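Long-range contacts in ferredoxin--NADP reductase, apicoplast (Plasmodium falciparum, PDB 3JQQ), which catalyses electron transfer between ferredoxin and NADP(H) in the apicoplast, using a bound FAD, and may serve the last step of isoprenoid precursor synthesis: residues E34-L38 / I142-K146; Y48-H52 / Y159-P163; P184-F188 / L281-G285; L189-F193 / Y207-I213. The protein carries 1 engineered substitution. All coordinates share one frame; numbering follows the deposited sequence.

Contact 1 of 4, residues E34-L38 / I142-K146; sequences EVYHL and IKNLK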
# COMPACT_ATOMS: atom_id res chain seq x y z
N GLU B 34 4.72 10.15 -10.49
CA GLU B 34 4.43 11.57 -10.38
C GLU B 34 4.44 11.91 -8.90
O GLU B 34 3.66 11.37 -8.13
CB GLU B 34 3.07 11.90 -11.00
CG GLU B 34 2.78 13.39 -11.09
CD GLU B 34 1.45 13.70 -11.74
OE1 GLU B 34 0.70 12.74 -12.05
OE2 GLU B 34 1.15 14.89 -11.95
N VAL B 35 5.35 12.79 -8.50
CA VAL B 35 5.38 13.22 -7.10
C VAL B 35 5.74 14.69 -6.94
O VAL B 35 6.69 15.19 -7.55
CB VAL B 35 6.24 12.27 -6.21
CG1 VAL B 35 7.19 11.43 -7.06
CG2 VAL B 35 6.98 13.05 -5.14
N TYR B 36 4.94 15.38 -6.14
CA TYR B 36 5.09 16.82 -5.97
C TYR B 36 5.62 17.18 -4.59
O TYR B 36 5.17 16.67 -3.57
CB TYR B 36 3.76 17.54 -6.26
CG TYR B 36 3.38 17.48 -7.72
CD1 TYR B 36 2.48 16.52 -8.19
CD2 TYR B 36 3.95 18.35 -8.64
CE1 TYR B 36 2.14 16.46 -9.53
CE2 TYR B 36 3.62 18.29 -9.99
CZ TYR B 36 2.72 17.33 -10.43
OH TYR B 36 2.38 17.27 -11.76
N HIS B 37 6.63 18.05 -4.59
CA HIS B 37 7.16 18.64 -3.37
C HIS B 37 6.40 19.93 -3.10
O HIS B 37 6.42 20.85 -3.92
CB HIS B 37 8.65 18.93 -3.56
CG HIS B 37 9.22 19.88 -2.55
ND1 HIS B 37 9.65 19.47 -1.30
CD2 HIS B 37 9.47 21.21 -2.61
CE1 HIS B 37 10.12 20.51 -0.64
NE2 HIS B 37 10.02 21.58 -1.41
N LEU B 38 5.70 19.99 -1.97
CA LEU B 38 4.93 21.18 -1.61
C LEU B 38 5.67 22.01 -0.57
O LEU B 38 6.02 21.50 0.49
CB LEU B 38 3.56 20.79 -1.06
CG LEU B 38 2.58 19.99 -1.93
CD1 LEU B 38 1.31 19.68 -1.16
CD2 LEU B 38 2.26 20.74 -3.22
N ILE B 142 -4.19 17.26 -4.68
CA ILE B 142 -2.85 17.81 -4.80
C ILE B 142 -2.52 18.07 -6.26
O ILE B 142 -1.91 19.09 -6.60
CB ILE B 142 -1.80 16.87 -4.20
CG1 ILE B 142 -2.06 16.69 -2.71
CG2 ILE B 142 -0.39 17.41 -4.45
CD1 ILE B 142 -1.47 15.42 -2.14
N LYS B 143 -2.92 17.14 -7.12
CA LYS B 143 -2.71 17.26 -8.55
C LYS B 143 -3.20 18.63 -9.00
O LYS B 143 -2.50 19.34 -9.72
CB LYS B 143 -3.51 16.18 -9.27
CG LYS B 143 -2.84 15.58 -10.49
CD LYS B 143 -2.43 16.61 -11.51
CE LYS B 143 -2.14 15.94 -12.85
NZ LYS B 143 -0.91 16.47 -13.49
N ASN B 144 -4.40 18.98 -8.56
CA ASN B 144 -5.07 20.20 -8.98
C ASN B 144 -4.68 21.45 -8.20
O ASN B 144 -5.09 22.56 -8.55
CB ASN B 144 -6.59 20.00 -8.94
CG ASN B 144 -7.07 18.95 -9.93
OD1 ASN B 144 -6.84 19.07 -11.13
ND2 ASN B 144 -7.74 17.92 -9.43
N LEU B 145 -3.88 21.28 -7.15
CA LEU B 145 -3.47 22.42 -6.32
C LEU B 145 -2.71 23.49 -7.10
O LEU B 145 -1.83 23.18 -7.91
CB LEU B 145 -2.62 21.95 -5.13
CG LEU B 145 -3.33 21.63 -3.81
CD1 LEU B 145 -2.35 21.04 -2.80
CD2 LEU B 145 -4.00 22.87 -3.25
N LYS B 146 -3.05 24.75 -6.84
CA LYS B 146 -2.34 25.87 -7.42
C LYS B 146 -1.51 26.59 -6.36
O LYS B 146 -1.77 26.48 -5.16
CB LYS B 146 -3.31 26.87 -8.05
CG LYS B 146 -4.15 26.31 -9.19
CD LYS B 146 -5.03 27.40 -9.80
CE LYS B 146 -5.87 26.89 -10.95
NZ LYS B 146 -6.91 25.92 -10.49

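Contact 2 of 4, residues Y48-H52 / Y159-P163; sequences YLEGH and YFNLP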
# COMPACT_ATOMS: atom_id res chain seq x y z
N TYR B 48 6.21 20.92 15.08
CA TYR B 48 6.58 19.54 14.82
C TYR B 48 8.05 19.34 15.11
O TYR B 48 8.83 20.29 15.13
CB TYR B 48 6.28 19.17 13.36
CG TYR B 48 7.11 19.93 12.35
CD1 TYR B 48 6.70 21.16 11.87
CD2 TYR B 48 8.32 19.42 11.89
CE1 TYR B 48 7.45 21.87 10.95
CE2 TYR B 48 9.08 20.12 10.96
CZ TYR B 48 8.65 21.34 10.50
OH TYR B 48 9.40 22.04 9.58
N LEU B 49 8.42 18.08 15.33
CA LEU B 49 9.81 17.70 15.39
C LEU B 49 10.14 16.97 14.10
O LEU B 49 9.25 16.39 13.45
CB LEU B 49 10.07 16.77 16.57
CG LEU B 49 9.90 17.35 17.98
CD1 LEU B 49 10.23 16.29 19.02
CD2 LEU B 49 10.79 18.57 18.16
N GLU B 50 11.41 16.99 13.71
CA GLU B 50 11.85 16.23 12.57
C GLU B 50 11.35 14.78 12.70
O GLU B 50 11.46 14.18 13.77
CB GLU B 50 13.37 16.27 12.44
CG GLU B 50 13.92 17.63 11.99
CD GLU B 50 13.92 18.67 13.11
OE1 GLU B 50 13.83 18.29 14.29
OE2 GLU B 50 14.01 19.88 12.79
N GLY B 51 10.81 14.24 11.62
CA GLY B 51 10.30 12.87 11.63
C GLY B 51 8.79 12.80 11.73
O GLY B 51 8.19 11.77 11.41
N HIS B 52 8.18 13.89 12.17
CA HIS B 52 6.73 13.92 12.29
C HIS B 52 6.02 13.91 10.95
O HIS B 52 6.60 14.23 9.91
CB HIS B 52 6.26 15.13 13.09
CG HIS B 52 6.31 14.95 14.57
ND1 HIS B 52 6.90 15.87 15.40
CD2 HIS B 52 5.87 13.95 15.35
CE1 HIS B 52 6.81 15.45 16.65
NE2 HIS B 52 6.19 14.28 16.65
N TYR B 159 5.89 9.20 16.08
CA TYR B 159 6.99 9.24 17.03
C TYR B 159 8.26 8.74 16.34
O TYR B 159 9.18 8.25 16.98
CB TYR B 159 6.67 8.39 18.26
CG TYR B 159 5.34 8.73 18.91
CD1 TYR B 159 4.19 8.04 18.55
CD2 TYR B 159 5.24 9.73 19.86
CE1 TYR B 159 2.97 8.34 19.13
CE2 TYR B 159 4.02 10.04 20.45
CZ TYR B 159 2.89 9.34 20.08
OH TYR B 159 1.68 9.64 20.66
N PHE B 160 8.28 8.88 15.02
CA PHE B 160 9.41 8.47 14.20
C PHE B 160 10.49 9.55 14.27
O PHE B 160 10.82 10.18 13.27
CB PHE B 160 8.94 8.27 12.76
CG PHE B 160 9.86 7.43 11.91
CD1 PHE B 160 10.17 6.13 12.28
CD2 PHE B 160 10.39 7.93 10.75
CE1 PHE B 160 11.01 5.35 11.49
CE2 PHE B 160 11.23 7.16 9.96
CZ PHE B 160 11.54 5.88 10.33
N ASN B 161 11.03 9.75 15.47
CA ASN B 161 11.88 10.90 15.75
C ASN B 161 13.33 10.57 16.11
O ASN B 161 13.64 9.45 16.51
CB ASN B 161 11.27 11.73 16.88
CG ASN B 161 9.91 12.29 16.51
OD1 ASN B 161 9.76 12.97 15.49
ND2 ASN B 161 8.91 12.01 17.34
N LEU B 162 14.20 11.57 15.97
CA LEU B 162 15.59 11.44 16.37
C LEU B 162 15.73 11.38 17.89
O LEU B 162 14.88 11.89 18.62
CB LEU B 162 16.41 12.63 15.86
CG LEU B 162 16.62 12.77 14.35
CD1 LEU B 162 17.47 13.99 14.06
CD2 LEU B 162 17.25 11.51 13.77
N PRO B 163 16.80 10.73 18.37
CA PRO B 163 17.20 10.81 19.77
C PRO B 163 17.44 12.27 20.16
O PRO B 163 18.03 13.02 19.38
CB PRO B 163 18.51 10.03 19.80
CG PRO B 163 18.42 9.08 18.66
CD PRO B 163 17.65 9.81 17.60
O HOH W 1 13.25 14.24 15.59
O HOH W 2 6.58 10.55 13.15

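Contact 3 of 4, residues P184-F188 / L281-G285; sequences PYISF and LYICG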
# COMPACT_ATOMS: atom_id res chain seq x y z
N PRO B 184 11.30 11.66 5.94
CA PRO B 184 11.76 12.00 7.29
C PRO B 184 13.28 11.97 7.41
O PRO B 184 13.84 12.61 8.30
CB PRO B 184 11.13 10.91 8.16
CG PRO B 184 10.89 9.77 7.24
CD PRO B 184 10.55 10.39 5.91
N TYR B 185 13.94 11.23 6.53
CA TYR B 185 15.40 11.17 6.55
C TYR B 185 15.99 12.47 6.00
O TYR B 185 17.05 12.91 6.44
CB TYR B 185 15.92 9.97 5.76
CG TYR B 185 15.40 8.64 6.28
CD1 TYR B 185 15.01 7.64 5.40
CD2 TYR B 185 15.31 8.39 7.64
CE1 TYR B 185 14.54 6.42 5.87
CE2 TYR B 185 14.84 7.18 8.12
CZ TYR B 185 14.46 6.20 7.23
OH TYR B 185 13.99 4.99 7.71
N ILE B 186 15.29 13.07 5.04
CA ILE B 186 15.67 14.39 4.53
C ILE B 186 15.52 15.41 5.65
O ILE B 186 16.37 16.29 5.82
CB ILE B 186 14.79 14.80 3.34
CG1 ILE B 186 14.95 13.80 2.18
CG2 ILE B 186 15.13 16.21 2.88
CD1 ILE B 186 16.38 13.52 1.79
N SER B 187 14.44 15.29 6.42
CA SER B 187 14.20 16.16 7.56
C SER B 187 15.33 16.02 8.58
O SER B 187 15.91 17.02 9.03
CB SER B 187 12.86 15.81 8.22
OG SER B 187 12.62 16.61 9.37
N PHE B 188 15.64 14.78 8.93
CA PHE B 188 16.76 14.51 9.83
C PHE B 188 18.05 15.16 9.35
O PHE B 188 18.74 15.84 10.12
CB PHE B 188 16.97 13.00 9.98
CG PHE B 188 15.83 12.28 10.64
CD1 PHE B 188 15.72 10.90 10.55
CD2 PHE B 188 14.86 12.98 11.35
CE1 PHE B 188 14.68 10.23 11.15
CE2 PHE B 188 13.81 12.31 11.95
CZ PHE B 188 13.72 10.93 11.85
N LEU B 281 18.75 2.54 14.14
CA LEU B 281 18.25 1.96 12.90
C LEU B 281 16.83 2.43 12.60
O LEU B 281 15.94 2.31 13.44
CB LEU B 281 18.30 0.43 12.97
CG LEU B 281 17.79 -0.36 11.76
CD1 LEU B 281 18.55 0.01 10.50
CD2 LEU B 281 17.88 -1.85 12.03
N TYR B 282 16.63 2.96 11.40
CA TYR B 282 15.32 3.45 11.00
C TYR B 282 14.84 2.75 9.74
O TYR B 282 15.62 2.51 8.81
CB TYR B 282 15.36 4.96 10.75
CG TYR B 282 15.47 5.79 12.00
CD1 TYR B 282 16.66 5.88 12.70
CD2 TYR B 282 14.37 6.49 12.49
CE1 TYR B 282 16.77 6.63 13.85
CE2 TYR B 282 14.46 7.24 13.64
CZ TYR B 282 15.66 7.31 14.31
OH TYR B 282 15.76 8.07 15.46
N ILE B 283 13.55 2.42 9.70
CA ILE B 283 12.96 1.81 8.53
C ILE B 283 11.65 2.51 8.18
O ILE B 283 10.70 2.49 8.97
CB ILE B 283 12.70 0.31 8.76
CG1 ILE B 283 14.02 -0.43 8.95
CG2 ILE B 283 11.91 -0.28 7.59
CD1 ILE B 283 13.87 -1.83 9.53
N CYS B 284 11.61 3.13 7.01
CA CYS B 284 10.42 3.85 6.57
C CYS B 284 10.05 3.50 5.13
O CYS B 284 10.84 3.69 4.21
CB CYS B 284 10.62 5.36 6.69
SG CYS B 284 9.13 6.32 6.35
N GLY B 285 8.85 2.97 4.94
CA GLY B 285 8.45 2.50 3.63
C GLY B 285 7.56 1.28 3.72
O GLY B 285 6.76 1.14 4.64

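Contact 4 of 4, residues L189-F193 / Y207-I213; sequences LKKLF and YTGYITI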
# COMPACT_ATOMS: atom_id res chain seq x y z
N LEU B 189 18.39 14.95 8.08
CA LEU B 189 19.65 15.45 7.53
C LEU B 189 19.73 16.97 7.56
O LEU B 189 20.78 17.54 7.81
CB LEU B 189 19.86 14.93 6.10
CG LEU B 189 20.12 13.44 5.91
CD1 LEU B 189 20.13 13.09 4.42
CD2 LEU B 189 21.43 13.02 6.56
N LYS B 190 18.60 17.61 7.29
CA LYS B 190 18.54 19.06 7.30
C LYS B 190 18.80 19.60 8.71
O LYS B 190 19.42 20.65 8.86
CB LYS B 190 17.20 19.56 6.76
CG LYS B 190 17.07 19.44 5.25
CD LYS B 190 15.66 19.76 4.77
CE LYS B 190 15.56 19.73 3.26
NZ LYS B 190 14.16 19.92 2.80
N LYS B 191 18.33 18.89 9.73
CA LYS B 191 18.61 19.29 11.10
C LYS B 191 20.06 19.02 11.48
O LYS B 191 20.73 19.89 12.03
CB LYS B 191 17.68 18.59 12.09
CG LYS B 191 18.05 18.85 13.55
CD LYS B 191 17.17 18.09 14.52
CE LYS B 191 17.71 18.18 15.94
NZ LYS B 191 17.78 19.58 16.44
N LEU B 192 20.53 17.82 11.19
CA LEU B 192 21.87 17.39 11.59
C LEU B 192 22.98 18.19 10.91
O LEU B 192 23.94 18.61 11.56
CB LEU B 192 22.06 15.89 11.33
CG LEU B 192 21.10 14.92 12.02
CD1 LEU B 192 21.15 13.55 11.35
CD2 LEU B 192 21.40 14.81 13.50
N PHE B 193 22.84 18.41 9.61
CA PHE B 193 23.88 19.09 8.83
C PHE B 193 23.62 20.58 8.67
O PHE B 193 24.29 21.25 7.89
CB PHE B 193 24.05 18.43 7.46
CG PHE B 193 24.59 17.02 7.53
CD1 PHE B 193 25.79 16.75 8.15
CD2 PHE B 193 23.89 15.97 6.94
CE1 PHE B 193 26.28 15.46 8.21
CE2 PHE B 193 24.38 14.68 6.99
CZ PHE B 193 25.58 14.42 7.63
N TYR B 207 27.85 18.46 13.80
CA TYR B 207 27.56 17.03 13.85
C TYR B 207 28.59 16.24 13.06
O TYR B 207 28.91 16.59 11.92
CB TYR B 207 26.15 16.75 13.33
CG TYR B 207 25.86 15.28 13.13
CD1 TYR B 207 25.71 14.43 14.21
CD2 TYR B 207 25.72 14.75 11.85
CE1 TYR B 207 25.44 13.08 14.03
CE2 TYR B 207 25.45 13.41 11.66
CZ TYR B 207 25.31 12.58 12.76
OH TYR B 207 25.04 11.24 12.57
N THR B 208 29.12 15.18 13.66
CA THR B 208 30.16 14.39 13.01
C THR B 208 30.01 12.87 13.22
O THR B 208 31.00 12.16 13.35
CB THR B 208 31.57 14.85 13.45
OG1 THR B 208 31.57 15.15 14.85
CG2 THR B 208 31.98 16.10 12.68
N GLY B 209 28.77 12.40 13.24
CA GLY B 209 28.50 10.96 13.28
C GLY B 209 28.49 10.38 11.88
O GLY B 209 28.72 11.09 10.90
N TYR B 210 28.24 9.07 11.77
CA TYR B 210 28.20 8.43 10.46
C TYR B 210 26.80 7.92 10.12
O TYR B 210 26.17 7.23 10.92
CB TYR B 210 29.21 7.29 10.37
CG TYR B 210 29.60 6.94 8.95
CD1 TYR B 210 30.14 7.90 8.11
CD2 TYR B 210 29.43 5.65 8.45
CE1 TYR B 210 30.50 7.60 6.81
CE2 TYR B 210 29.79 5.33 7.15
CZ TYR B 210 30.32 6.31 6.34
OH TYR B 210 30.68 6.01 5.04
N ILE B 211 26.33 8.28 8.93
CA ILE B 211 25.00 7.89 8.48
C ILE B 211 25.07 7.00 7.24
O ILE B 211 25.73 7.35 6.26
CB ILE B 211 24.14 9.13 8.17
CG1 ILE B 211 23.99 10.01 9.42
CG2 ILE B 211 22.77 8.72 7.63
CD1 ILE B 211 23.48 11.40 9.13
N THR B 212 24.41 5.85 7.30
CA THR B 212 24.35 4.95 6.17
C THR B 212 22.92 4.86 5.66
O THR B 212 22.00 4.51 6.41
CB THR B 212 24.84 3.53 6.53
OG1 THR B 212 26.07 3.63 7.26
CG2 THR B 212 25.05 2.71 5.27
N ILE B 213 22.72 5.18 4.39
CA ILE B 213 21.39 5.23 3.82
C ILE B 213 21.17 4.14 2.78
O ILE B 213 21.96 3.99 1.84
CB ILE B 213 21.11 6.60 3.19
CG1 ILE B 213 21.44 7.71 4.19
CG2 ILE B 213 19.65 6.69 2.74
CD1 ILE B 213 20.86 9.05 3.83

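Contact 1 of 4, residues E34-L38 / I142-K146
E34 and K143 form a salt bridge between residues 34-38, most of them on strand 35-41, and the last part of helix 137-144, and one carboxylate oxygen does the work. K143 NZ donates to E34 OE2 over 3.0 Å, using the syn lone pair, on the side of OE1. The hydroxyl of Y36 donates to the anti lone pair of the same oxygen, with OH and OE2 2.7 Å apart, so OE2 is gripped by two donors. The bond, with OE2 in the ring plane at its edge, helps set the turn of the Y36 ring. The two charged chains meet at about a right angle: E34 reaches out extended, with CG anti to the backbone N (chi1 -172°), while K143 bends at chi2 and chi4 to bring its amine across.

Deeper in, the contact turns apolar. L38 CD1 packs against I142 CG2 at 4.3 Å and against L145 CD1 at 4.2 Å, and the side chain of I142 also touches I118 and lies about 6 Å from the FAD.

Around the helix end the carbonyls are satisfied by one lysine: K23 NZ is hydrogen-bonded to the O atoms of I142, K143 and L145, and it makes a cation-pi contact with the Y36 ring. I142 O also accepts from L145 N at 3.0 Å.

The two donors converging on E34 would probably hold the carboxylate ionised, and the paired charges tie the helix to strand 35-41, an inner strand of the FAD-domain sheet, with the leucines and isoleucine filling in beneath.

Contact 2 of 4, residues Y48-H52 / Y159-P163
A type II beta turn, L49 to H52, in the FAD-binding domain sets G51 against F160 and N161 of the loop that follows strand 150-157. The backbones can come this close, the CA atoms of G51 and N161 being 4.8 Å apart, because G51 has no side chain. G51 CA makes a CA-H...O contact with F160 O at 3.2 Å, and its phi of 102° suits the third position of such a turn.

Two waters bridge the two backbones. One donates to E50 O at 2.6 Å and accepts from L162 N; the other lies 2.7 Å from G51 O, probably donating to it, and accepts from F160 N. Beside them, the amide of N161 stands over one face of the H52 imidazole, its plane 75° from that of the ring. H52 is held in turn: L49 N donates to H52 ND1 at 2.7 Å, only 7° out of the ring plane, and H52 N returns a bond to L49 O. F160 is the centre of an inverse gamma turn, and with CG anti to the backbone N its ring leads away from segment 48-52.

Helix 183-192 and strand 280-285 flank this loop pair. E50 touches S187 and K191 while its carboxylate bonds to N109 and S108, L162 rests on F188 and Y282, and F160 packs on Y185 and C284, so the loops lie where the FAD-binding domain meets the NADP domain.

Contact 3 of 4, residues P184-F188 / L281-G285
Helix 183-192 packs on strand 280-285 of the parallel sheet of the NADP-binding domain, with Y185, F188 and P184 facing Y282 and C284. The short axes run 10.9 Å apart at 138°, closer to antiparallel than to crossed.

F188 and Y282 form an edge-to-face pair: the edge of F188, led by CE1, comes over one face of Y282, with centroids 5.5 Å apart and planes at 67°. CE1 of F188 lies 3.9 Å from CE2 of Y282. The ring of F188 has P184 O above one face, set toward its rim.

Y185 reaches deeper and lies between Y282 and C284. Y282 CB sits at the edge of the Y185 ring, 3.5 Å from Y185 CE2, and Y185 CZ is 4.0 Å from C284 CB. The Y185 hydroxyl passes close to the strand backbone without bonding to it; its partner is the carbonyl of I176 on the adjoining strand, so the phenol is anchored beyond the strand it packs on. Y282 sends its own hydroxyl to N161 O and stacks on H312. P184 CG closes the row against C284 SG at 4.0 Å, the sulfur being placed by a chi1 of -173°, anti to the backbone N.

C284 approaches FAD-binding Y316, and P184 approaches S104, which also binds FAD. A helix packed on a parallel sheet, running roughly against its strands, fits the Rossmann-like NADP-binding domain of this family.

Contact 4 of 4, residues L189-F193 / Y207-I213
I211 CD1 is the meeting point of L189 and L192 of helix 183-192 and F193 just after it. L189 CD2 comes to 3.7 Å from it and L192 CD1 to 3.9 Å, both leucine branches leaning on the isoleucine at a slant. F193 and I211 come at each other from opposite directions, F193 CZ ending 4.0 Å from the same methyl. Two residues further along the strand, I213 meets L189 tip to tip, CD1 to CD1, at 4.1 Å. I211 CD1 reaches the helix because its CG1 stands beside the backbone N, anti to the carbonyl carbon (chi1 -60°).

Helix 183-192 here links strand 173-178 to strand 211-217, a beta-alpha-beta crossover of the parallel NADP-domain sheet, and these contacts seat the helix's last turn on the second of those strands. F173 lies beneath: L192, Y207 and I211 all touch it.

Before the strand begins, Y207 takes over. Its ring is sandwiched, with L192 CD2 over the centre of one face, 4.3 Å above it, and G209 N above the opposite face, nearer the rim. F193 CE1 lies in the plane of that ring at its edge, 3.8 Å from Y207 CD2. The edge of Y207 is in turn directed toward the face of the F193 ring, an offset T-shaped pair with planes at 62°. F193 is also stacked on Y236. The Y207 hydroxyl goes to T171 O, and Y207 CB lies 3.4 Å from L192 O, where the helix ends.

How the contacts relate
Contacts 3 and 4 are buried and almost wholly apolar or aromatic: both use helix 183-192, one segment after the other, against different strands of the same parallel sheet. Contacts 1 and 2 are only partly buried, and their chemistry shifts accordingly, contact 1 to a salt bridge with a small apolar floor and contact 2 to glycine, carbonyls and waters. Contact 1 stands apart, about 28 Å centre to centre from contact 4, on the opposite side of the chain's centre, and touches none of the others. Contact 2, although in the FAD-binding range, touches contacts 3 and 4, so its loops join the FAD-binding domain to the NADP domain's helix.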